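Local coordinates for SusD-like carbohydrate binding protein BF1063 (Bacteroides fragilis NCTC 9343, PDB 3I4G) that probably binds carbohydrate at the bacterial outer membrane in the manner of SusD-like glycan-capturing proteins, at residues L287-E292 and N495-V500; T297-D302 and K313-R318; L59-F64 and E443-L448. All blocks are in the same frame, centred on the assembly; numbering follows the deposited sequence.

Contact 1 of 3, residues L287-E292 and N495-V500; sequences LYESYE and NYRWYV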
loop_
_atom_site.group_PDB
_atom_site.type_symbol
_atom_site.label_atom_id
_atom_site.label_comp_id
_atom_site.label_asym_id
_atom_site.label_seq_id
_atom_site.Cartn_x
_atom_site.Cartn_y
_atom_site.Cartn_z
ATOM N N LEU A 287 10.848 -2.438 11.010
ATOM C CA LEU A 287 11.169 -1.863 9.684
ATOM C C LEU A 287 12.520 -1.127 9.753
ATOM O O LEU A 287 13.384 -1.327 8.892
ATOM C CB LEU A 287 10.079 -0.917 9.209
ATOM C CG LEU A 287 10.410 -0.123 7.944
ATOM C CD1 LEU A 287 10.782 -1.021 6.739
ATOM C CD2 LEU A 287 9.249 0.829 7.564
ATOM N N TYR A 288 12.692 -0.243 10.727
ATOM C CA TYR A 288 13.966 0.427 10.901
ATOM C C TYR A 288 15.167 -0.525 10.832
ATOM O O TYR A 288 16.179 -0.212 10.194
ATOM C CB TYR A 288 14.001 1.229 12.221
ATOM C CG TYR A 288 15.398 1.643 12.574
ATOM C CD1 TYR A 288 16.017 2.668 11.852
ATOM C CD2 TYR A 288 16.132 1.009 13.566
ATOM C CE1 TYR A 288 17.319 3.029 12.126
ATOM C CE2 TYR A 288 17.466 1.392 13.815
ATOM C CZ TYR A 288 18.017 2.392 13.058
ATOM O OH TYR A 288 19.339 2.822 13.279
ATOM N N GLU A 289 15.062 -1.674 11.469
ATOM C CA GLU A 289 16.131 -2.657 11.545
ATOM C C GLU A 289 16.345 -3.466 10.267
ATOM O O GLU A 289 17.349 -4.154 10.143
ATOM C CB GLU A 289 15.826 -3.634 12.683
ATOM C CG GLU A 289 15.847 -2.986 14.049
ATOM C CD GLU A 289 15.149 -3.778 15.120
ATOM O OE1 GLU A 289 14.786 -4.958 14.885
ATOM O OE2 GLU A 289 14.926 -3.209 16.200
ATOM N N SER A 290 15.417 -3.368 9.326
ATOM C CA SER A 290 15.470 -4.204 8.137
ATOM C C SER A 290 16.460 -3.695 7.076
ATOM O O SER A 290 17.034 -4.493 6.327
ATOM C CB SER A 290 14.039 -4.356 7.562
ATOM O OG SER A 290 14.054 -5.382 6.573
ATOM N N TYR A 291 16.661 -2.394 6.994
ATOM C CA TYR A 291 17.503 -1.801 5.981
ATOM C C TYR A 291 18.954 -2.275 6.130
ATOM O O TYR A 291 19.485 -2.342 7.233
ATOM C CB TYR A 291 17.461 -0.277 6.069
ATOM C CG TYR A 291 16.128 0.326 5.786
ATOM C CD1 TYR A 291 15.748 0.673 4.515
ATOM C CD2 TYR A 291 15.239 0.573 6.807
ATOM C CE1 TYR A 291 14.492 1.210 4.245
ATOM C CE2 TYR A 291 14.004 1.108 6.553
ATOM C CZ TYR A 291 13.629 1.428 5.286
ATOM O OH TYR A 291 12.382 1.984 5.018
ATOM N N GLU A 292 19.604 -2.637 5.041
ATOM C CA GLU A 292 21.009 -2.992 5.119
ATOM C C GLU A 292 21.910 -1.814 5.469
ATOM O O GLU A 292 21.520 -0.663 5.394
ATOM C CB GLU A 292 21.448 -3.561 3.775
ATOM C CG GLU A 292 20.785 -4.882 3.439
ATOM C CD GLU A 292 20.780 -5.225 1.951
ATOM O OE1 GLU A 292 21.424 -4.549 1.128
ATOM O OE2 GLU A 292 20.159 -6.263 1.608
ATOM N N ASN A 495 18.796 -2.979 23.520
ATOM C CA ASN A 495 19.008 -1.851 22.613
ATOM C C ASN A 495 18.179 -0.630 22.927
ATOM O O ASN A 495 18.136 0.312 22.139
ATOM C CB ASN A 495 18.832 -2.335 21.182
ATOM C CG ASN A 495 19.812 -3.425 20.842
ATOM O OD1 ASN A 495 19.445 -4.596 20.575
ATOM N ND2 ASN A 495 21.058 -3.087 20.914
ATOM N N TYR A 496 17.537 -0.628 24.087
ATOM C CA TYR A 496 16.828 0.547 24.604
ATOM C C TYR A 496 15.702 1.035 23.685
ATOM O O TYR A 496 15.348 2.223 23.652
ATOM C CB TYR A 496 17.806 1.715 24.906
ATOM C CG TYR A 496 18.931 1.344 25.839
ATOM C CD1 TYR A 496 20.121 0.809 25.338
ATOM C CD2 TYR A 496 18.815 1.518 27.190
ATOM C CE1 TYR A 496 21.128 0.416 26.178
ATOM C CE2 TYR A 496 19.861 1.155 28.052
ATOM C CZ TYR A 496 20.998 0.644 27.527
ATOM O OH TYR A 496 22.042 0.267 28.394
ATOM N N ARG A 497 15.089 0.101 22.953
ATOM C CA ARG A 497 13.972 0.449 22.080
ATOM C C ARG A 497 12.716 0.682 22.919
ATOM O O ARG A 497 12.459 0.007 23.902
ATOM C CB ARG A 497 13.724 -0.646 21.045
ATOM C CG ARG A 497 14.893 -0.855 20.100
ATOM C CD ARG A 497 14.682 -2.035 19.182
ATOM N NE ARG A 497 14.492 -3.232 19.992
ATOM C CZ ARG A 497 13.817 -4.306 19.616
ATOM N NH1 ARG A 497 13.352 -4.414 18.385
ATOM N NH2 ARG A 497 13.588 -5.276 20.479
ATOM N N TRP A 498 11.914 1.655 22.525
ATOM C CA TRP A 498 10.678 1.976 23.229
ATOM C C TRP A 498 9.639 0.840 23.065
ATOM O O TRP A 498 9.435 0.375 21.957
ATOM C CB TRP A 498 10.099 3.308 22.707
ATOM C CG TRP A 498 8.926 3.794 23.439
ATOM C CD1 TRP A 498 7.629 3.814 23.014
ATOM C CD2 TRP A 498 8.921 4.347 24.757
ATOM N NE1 TRP A 498 6.833 4.341 23.986
ATOM C CE2 TRP A 498 7.594 4.676 25.072
ATOM C CE3 TRP A 498 9.914 4.581 25.710
ATOM C CZ2 TRP A 498 7.236 5.280 26.291
ATOM C CZ3 TRP A 498 9.552 5.150 26.921
ATOM C CH2 TRP A 498 8.231 5.505 27.189
ATOM N N TYR A 499 8.953 0.446 24.150
ATOM C CA TYR A 499 7.895 -0.546 24.040
ATOM C C TYR A 499 6.649 0.143 23.459
ATOM O O TYR A 499 6.128 1.098 24.045
ATOM C CB TYR A 499 7.530 -1.184 25.380
ATOM C CG TYR A 499 6.389 -2.164 25.201
ATOM C CD1 TYR A 499 6.637 -3.477 24.756
ATOM C CD2 TYR A 499 5.066 -1.781 25.412
ATOM C CE1 TYR A 499 5.609 -4.351 24.554
ATOM C CE2 TYR A 499 4.023 -2.679 25.202
ATOM C CZ TYR A 499 4.313 -3.953 24.783
ATOM O OH TYR A 499 3.292 -4.871 24.580
ATOM N N VAL A 500 6.168 -0.376 22.327
ATOM C CA VAL A 500 5.014 0.208 21.666
ATOM C C VAL A 500 3.713 -0.543 21.950
ATOM O O VAL A 500 2.713 0.078 22.323
ATOM C CB VAL A 500 5.263 0.283 20.158
ATOM C CG1 VAL A 500 4.090 0.886 19.425
ATOM C CG2 VAL A 500 6.474 1.170 19.901
#
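The carboxylate of E289 reaches across the delta carbon and guanidinium of R497, and the single salt bridge between them joins the segment at the end of the short helix 285-288 to the first residue of strand 497-502. That strand pairs with strand 471-476 in a two-stranded antiparallel sheet of this SusD-family protein, so the bridge ties two parts of the fold that lie some two hundred residues apart in sequence. OE2 of E289 accepts from NH1 of R497 at 3.0 Å on its syn side, the side of the other oxygen. The bond is bent, with an N-H...O angle of 137°, and the oxygen lies tilted from the guanidinium plane. The two side chains cross at about a right angle, and the carboxylate and guanidinium planes are turned 37° against each other; NH1 to OE2 is the one bond across the pair. E289 runs out extended beyond CG, whereas R497 bends at chi3 (-59°), which turns its NH1 toward the acid. The bend also places the aliphatic part against the carboxylate, with CD of R497 3.2 Å from OE2 of E289. Both charged ends have further partners. The hydroxyl of Y301 hydrogen-bonds to the same OE2, and NE of R497 forms a salt bridge with D491. The arginine and the Y301 hydroxyl would probably favour the ionised form of E289. Next to the acid, N of S290 donates to O of L287 at 2.9 Å.

Contact 2 of 3, residues T297-D302 and K313-R318; sequences TPFSYD and KDRDPR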
loop_
_atom_site.group_PDB
_atom_site.type_symbol
_atom_site.label_atom_id
_atom_site.label_comp_id
_atom_site.label_asym_id
_atom_site.label_seq_id
_atom_site.Cartn_x
_atom_site.Cartn_y
_atom_site.Cartn_z
ATOM N N THR A 297 25.419 -5.397 3.697
ATOM C CA THR A 297 25.393 -6.404 4.741
ATOM C C THR A 297 24.215 -6.093 5.701
ATOM O O THR A 297 23.732 -4.954 5.757
ATOM C CB THR A 297 26.719 -6.496 5.513
ATOM O OG1 THR A 297 27.030 -5.240 6.103
ATOM C CG2 THR A 297 27.849 -6.890 4.583
ATOM N N PRO A 298 23.699 -7.114 6.407
ATOM C CA PRO A 298 22.537 -6.910 7.268
ATOM C C PRO A 298 22.837 -6.045 8.452
ATOM O O PRO A 298 23.952 -6.049 8.999
ATOM C CB PRO A 298 22.174 -8.322 7.759
ATOM C CG PRO A 298 22.958 -9.252 6.926
ATOM C CD PRO A 298 24.127 -8.536 6.370
ATOM N N PHE A 299 21.828 -5.285 8.843
ATOM C CA PHE A 299 21.936 -4.446 10.008
ATOM C C PHE A 299 22.042 -5.246 11.305
ATOM O O PHE A 299 21.406 -6.297 11.463
ATOM C CB PHE A 299 20.726 -3.508 10.115
ATOM C CG PHE A 299 20.772 -2.650 11.335
ATOM C CD1 PHE A 299 21.686 -1.640 11.462
ATOM C CD2 PHE A 299 19.932 -2.924 12.391
ATOM C CE1 PHE A 299 21.741 -0.864 12.611
ATOM C CE2 PHE A 299 19.978 -2.159 13.541
ATOM C CZ PHE A 299 20.891 -1.150 13.656
ATOM N N SER A 300 22.853 -4.733 12.229
ATOM C CA SER A 300 22.907 -5.210 13.591
ATOM C C SER A 300 23.233 -4.049 14.516
ATOM O O SER A 300 24.066 -3.255 14.208
ATOM C CB SER A 300 23.967 -6.285 13.792
ATOM O OG SER A 300 23.959 -6.686 15.157
ATOM N N TYR A 301 22.513 -3.954 15.641
ATOM C CA TYR A 301 22.799 -2.966 16.656
ATOM C C TYR A 301 24.175 -3.215 17.260
ATOM O O TYR A 301 24.759 -2.318 17.823
ATOM C CB TYR A 301 21.786 -2.999 17.804
ATOM C CG TYR A 301 20.408 -2.507 17.460
ATOM C CD1 TYR A 301 20.166 -1.165 17.294
ATOM C CD2 TYR A 301 19.348 -3.377 17.380
ATOM C CE1 TYR A 301 18.885 -0.688 16.978
ATOM C CE2 TYR A 301 18.081 -2.924 17.059
ATOM C CZ TYR A 301 17.847 -1.582 16.894
ATOM O OH TYR A 301 16.592 -1.125 16.586
ATOM N N ASP A 302 24.677 -4.440 17.141
ATOM C CA ASP A 302 25.987 -4.773 17.714
ATOM C C ASP A 302 27.167 -4.424 16.820
ATOM O O ASP A 302 28.313 -4.590 17.224
ATOM C CB ASP A 302 25.998 -6.256 18.063
ATOM C CG ASP A 302 24.980 -6.603 19.137
ATOM O OD1 ASP A 302 24.770 -5.757 20.029
ATOM O OD2 ASP A 302 24.439 -7.716 19.113
ATOM N N LYS A 313 22.527 6.832 9.397
ATOM C CA LYS A 313 23.898 6.921 8.907
ATOM C C LYS A 313 24.474 5.547 8.574
ATOM O O LYS A 313 24.350 4.596 9.354
ATOM C CB LYS A 313 24.782 7.611 9.950
ATOM C CG LYS A 313 26.259 7.762 9.505
ATOM C CD LYS A 313 27.094 8.497 10.527
ATOM C CE LYS A 313 28.562 8.591 10.056
ATOM N NZ LYS A 313 29.382 9.228 11.108
ATOM N N ASP A 314 25.099 5.466 7.400
ATOM C CA ASP A 314 25.739 4.231 6.919
ATOM C C ASP A 314 24.692 3.138 6.648
ATOM O O ASP A 314 24.997 1.952 6.629
ATOM C CB ASP A 314 26.834 3.726 7.874
ATOM C CG ASP A 314 27.941 2.963 7.157
ATOM O OD1 ASP A 314 27.813 2.695 5.945
ATOM O OD2 ASP A 314 28.978 2.679 7.818
ATOM N N ARG A 315 23.450 3.557 6.386
ATOM C CA ARG A 315 22.385 2.651 6.026
ATOM C C ARG A 315 21.880 2.933 4.629
ATOM O O ARG A 315 22.045 4.023 4.096
ATOM C CB ARG A 315 21.187 2.773 6.993
ATOM C CG ARG A 315 21.525 2.531 8.469
ATOM C CD ARG A 315 21.887 1.073 8.795
ATOM N NE ARG A 315 20.732 0.169 8.717
ATOM C CZ ARG A 315 19.745 0.128 9.595
ATOM N NH1 ARG A 315 19.722 0.951 10.633
ATOM N NH2 ARG A 315 18.746 -0.711 9.412
ATOM N N ASP A 316 21.206 1.933 4.068
ATOM C CA ASP A 316 20.503 2.060 2.784
ATOM C C ASP A 316 19.865 3.458 2.732
ATOM O O ASP A 316 19.149 3.833 3.657
ATOM C CB ASP A 316 19.449 0.965 2.721
ATOM C CG ASP A 316 18.806 0.797 1.346
ATOM O OD1 ASP A 316 18.407 1.790 0.716
ATOM O OD2 ASP A 316 18.630 -0.368 0.958
ATOM N N PRO A 317 20.098 4.226 1.647
ATOM C CA PRO A 317 19.509 5.554 1.550
ATOM C C PRO A 317 17.998 5.545 1.675
ATOM O O PRO A 317 17.431 6.567 2.094
ATOM C CB PRO A 317 19.953 6.048 0.150
ATOM C CG PRO A 317 21.195 5.311 -0.106
ATOM C CD PRO A 317 20.995 3.955 0.513
ATOM N N ARG A 318 17.351 4.422 1.338
ATOM C CA ARG A 318 15.876 4.380 1.446
ATOM C C ARG A 318 15.378 4.500 2.872
ATOM O O ARG A 318 14.201 4.860 3.049
ATOM C CB ARG A 318 15.326 3.103 0.793
ATOM C CG ARG A 318 15.458 3.155 -0.718
ATOM C CD ARG A 318 15.156 1.849 -1.374
ATOM N NE ARG A 318 16.241 0.880 -1.151
ATOM C CZ ARG A 318 16.271 -0.343 -1.656
ATOM N NH1 ARG A 318 15.309 -0.776 -2.452
ATOM N NH2 ARG A 318 17.295 -1.142 -1.362
#
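F299 sends its ring out with CG anti to the backbone N, while R315 folds at chi2 and chi3, near -70° at both, and brings its guanidinium back over that ring. The two planes are only 14° apart, and the group centres are 3.7 Å from each other. CZ of R315 stands over the face, 32° off the ring normal, and comes within 3.2 Å of CD1 of F299. The stack is offset: NH1 of R315 lies over the rim near CD1 and CE1, whereas NH2 lies over CG and is 3.5 Å from CB of F299. This is a cation-pi contact, with no hydrogen bond between the two segments. NH2 of R315 also donates to the backbone carbonyls of Y288 and Y291, which restrains the guanidinium, and its charge also meets the ring of Y288. Beyond F299, CE2 of that ring lies over the centre of the Y301 ring, extending the aromatic packing in the same loop. The loop is shaped further on by S300, whose OG accepts from N of D302 in an ST turn.

On the arginine's side, the next residue, D316, is the N-cap just before helix 317-322. Its OD1 accepts from N of R318 at 2.9 Å and also from NE of R318. OD2 of D316 receives NH2 of R318 at 2.8 Å, so the arginine grips the acid side-on with two nitrogens. The segments thus combine a parallel arginine-aromatic cation-pi stack with a helix N-cap, the latter reinforced by a bidentate salt bridge.

Contact 3 of 3, residues L59-F64 and E443-L448; sequences LSDNAF and ERRIEL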
loop_
_atom_site.group_PDB
_atom_site.type_symbol
_atom_site.label_atom_id
_atom_site.label_comp_id
_atom_site.label_asym_id
_atom_site.label_seq_id
_atom_site.Cartn_x
_atom_site.Cartn_y
_atom_site.Cartn_z
ATOM N N LEU A 59 -1.210 -2.368 9.958
ATOM C CA LEU A 59 -1.623 -3.731 10.204
ATOM C C LEU A 59 -0.479 -4.705 10.039
ATOM O O LEU A 59 -0.670 -5.909 10.192
ATOM C CB LEU A 59 -2.715 -4.100 9.190
ATOM C CG LEU A 59 -3.907 -3.151 9.117
ATOM C CD1 LEU A 59 -4.959 -3.703 8.116
ATOM C CD2 LEU A 59 -4.540 -2.869 10.495
ATOM N N SER A 60 0.692 -4.203 9.671
ATOM C CA SER A 60 1.846 -5.011 9.344
ATOM C C SER A 60 2.961 -4.838 10.369
ATOM O O SER A 60 2.873 -4.010 11.268
ATOM C CB SER A 60 2.401 -4.628 7.961
ATOM O OG SER A 60 3.140 -3.435 7.984
ATOM N N ASP A 61 4.010 -5.619 10.176
ATOM C CA ASP A 61 5.231 -5.540 10.957
ATOM C C ASP A 61 6.046 -4.253 10.722
ATOM O O ASP A 61 7.003 -4.025 11.441
ATOM C CB ASP A 61 6.099 -6.815 10.772
ATOM C CG ASP A 61 6.377 -7.183 9.334
ATOM O OD1 ASP A 61 5.663 -6.711 8.407
ATOM O OD2 ASP A 61 7.274 -8.015 9.111
ATOM N N ASN A 62 5.652 -3.442 9.760
ATOM C CA ASN A 62 6.344 -2.203 9.457
ATOM C C ASN A 62 5.943 -1.009 10.287
ATOM O O ASN A 62 6.719 -0.042 10.362
ATOM C CB ASN A 62 6.131 -1.804 7.974
ATOM C CG ASN A 62 6.936 -2.605 6.983
ATOM O OD1 ASN A 62 7.830 -3.362 7.350
ATOM N ND2 ASN A 62 6.668 -2.371 5.707
ATOM N N ALA A 63 4.756 -1.008 10.898
ATOM C CA ALA A 63 4.252 0.232 11.468
ATOM C C ALA A 63 3.180 -0.039 12.501
ATOM O O ALA A 63 2.810 -1.180 12.754
ATOM C CB ALA A 63 3.739 1.154 10.360
ATOM N N PHE A 64 2.715 1.040 13.096
ATOM C CA PHE A 64 1.754 1.024 14.191
ATOM C C PHE A 64 0.816 2.204 14.023
ATOM O O PHE A 64 1.182 3.243 13.489
ATOM C CB PHE A 64 2.514 1.110 15.498
ATOM C CG PHE A 64 1.662 1.076 16.754
ATOM C CD1 PHE A 64 1.113 -0.125 17.165
ATOM C CD2 PHE A 64 1.530 2.170 17.579
ATOM C CE1 PHE A 64 0.352 -0.215 18.351
ATOM C CE2 PHE A 64 0.800 2.086 18.752
ATOM C CZ PHE A 64 0.207 0.889 19.144
ATOM N N GLU A 443 13.934 -7.448 -0.304
ATOM C CA GLU A 443 14.092 -6.280 -1.130
ATOM C C GLU A 443 12.742 -5.626 -1.356
ATOM O O GLU A 443 12.638 -4.409 -1.359
ATOM C CB GLU A 443 14.765 -6.640 -2.458
ATOM C CG GLU A 443 15.134 -5.430 -3.267
ATOM C CD GLU A 443 16.248 -4.613 -2.601
ATOM O OE1 GLU A 443 17.128 -5.178 -1.880
ATOM O OE2 GLU A 443 16.284 -3.392 -2.816
ATOM N N ARG A 444 11.710 -6.425 -1.582
ATOM C CA ARG A 444 10.406 -5.923 -1.756
ATOM C C ARG A 444 9.952 -5.151 -0.505
ATOM O O ARG A 444 9.345 -4.081 -0.586
ATOM C CB ARG A 444 9.460 -7.090 -2.073
ATOM C CG ARG A 444 8.088 -6.712 -2.358
ATOM C CD ARG A 444 7.266 -8.004 -2.656
ATOM N NE ARG A 444 5.898 -7.644 -2.876
ATOM C CZ ARG A 444 5.317 -7.457 -4.041
ATOM N NH1 ARG A 444 5.963 -7.638 -5.199
ATOM N NH2 ARG A 444 4.066 -7.085 -4.025
ATOM N N ARG A 445 10.224 -5.681 0.680
ATOM C CA ARG A 445 9.892 -5.003 1.939
ATOM C C ARG A 445 10.527 -3.624 1.994
ATOM O O ARG A 445 9.871 -2.623 2.301
ATOM C CB ARG A 445 10.370 -5.826 3.137
ATOM C CG ARG A 445 9.962 -5.221 4.432
ATOM C CD ARG A 445 10.449 -5.931 5.656
ATOM N NE ARG A 445 9.784 -5.344 6.856
ATOM C CZ ARG A 445 10.008 -5.703 8.107
ATOM N NH1 ARG A 445 10.898 -6.624 8.407
ATOM N NH2 ARG A 445 9.345 -5.098 9.074
ATOM N N ILE A 446 11.808 -3.554 1.679
ATOM C CA ILE A 446 12.505 -2.283 1.733
ATOM C C ILE A 446 12.036 -1.317 0.664
ATOM O O ILE A 446 11.681 -0.166 0.925
ATOM C CB ILE A 446 14.036 -2.508 1.593
ATOM C CG1 ILE A 446 14.592 -3.339 2.747
ATOM C CG2 ILE A 446 14.784 -1.169 1.468
ATOM C CD1 ILE A 446 14.236 -2.851 4.134
ATOM N N GLU A 447 11.948 -1.803 -0.567
ATOM C CA GLU A 447 11.576 -0.923 -1.677
ATOM C C GLU A 447 10.202 -0.314 -1.518
ATOM O O GLU A 447 10.015 0.874 -1.801
ATOM C CB GLU A 447 11.671 -1.695 -2.987
ATOM C CG GLU A 447 11.246 -0.913 -4.193
ATOM C CD GLU A 447 12.108 0.284 -4.534
ATOM O OE1 GLU A 447 13.251 0.360 -4.048
ATOM O OE2 GLU A 447 11.632 1.148 -5.291
ATOM N N LEU A 448 9.243 -1.100 -1.034
ATOM C CA LEU A 448 7.855 -0.665 -0.956
ATOM C C LEU A 448 7.413 -0.265 0.429
ATOM O O LEU A 448 6.222 -0.051 0.645
ATOM C CB LEU A 448 6.945 -1.795 -1.460
ATOM C CG LEU A 448 7.204 -2.298 -2.869
ATOM C CD1 LEU A 448 6.326 -3.542 -3.149
ATOM C CD2 LEU A 448 6.972 -1.207 -3.918
HETATM O O HOH W 1 7.264 -3.140 2.958
#
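A type I beta turn, S60 to A63, meets the last turns of helix 433-447 through one arginine, R445, which presents its guanidinium edge to N62 and one face to D61. OD1 of N62 takes both N-H groups on that side, from NE at 2.8 Å and from NH2 of R445 at 2.9 Å. Both donors lie in the carbonyl plane of the amide, and the amide and guanidinium planes are 6° apart, so the groups are almost coplanar. R445 reaches there on an extended chain, CG anti to the backbone N (chi1 -176°). D61 meets the guanidinium differently: its carboxylate is stacked over it, planes 10° apart, with OD2 of D61 3.6 Å from NH2 of R445. No N-H of R445 points at that oxygen, so the attraction is one of charge alone. The turn carries an ST turn, OG of S60 accepting from N of N62 at 3.1 Å, and it leads into strand 63-65, which pairs antiparallel with strand 281-283. A water completes the link, its oxygen 2.9 Å from ND2 of N62 and 2.7 Å from O of R445. D286 forms a salt bridge to NH2 of R445, and R454 on helix 454-461 forms one to OD2 of D61. The side chain of D61 lies about 4 Å from a bound 1,2-ethanediol, probably from the crystallisation liquor.

Overall arrangement
Contacts 1 and 2 lie side by side, centres 11 Å apart, and are linked directly: OE2 of E289 is 2.7 Å from the hydroxyl of Y301, and O of Y288 is 2.7 Å from NH2 of R315. Contact 3 is deeper, its centre about 9 Å from the centre of the chain, against about 21 and 24 Å for the others. It meets contact 2 through R318, whose NH1 bridges OE2 of E443 and OE1 of E447, each at 2.8 Å. It meets contact 1 by packing, as between CG1 of V500 and CD2 of F64. In sequence, contact 2 is nested within both other loops, while the segments of contacts 1 and 3 alternate.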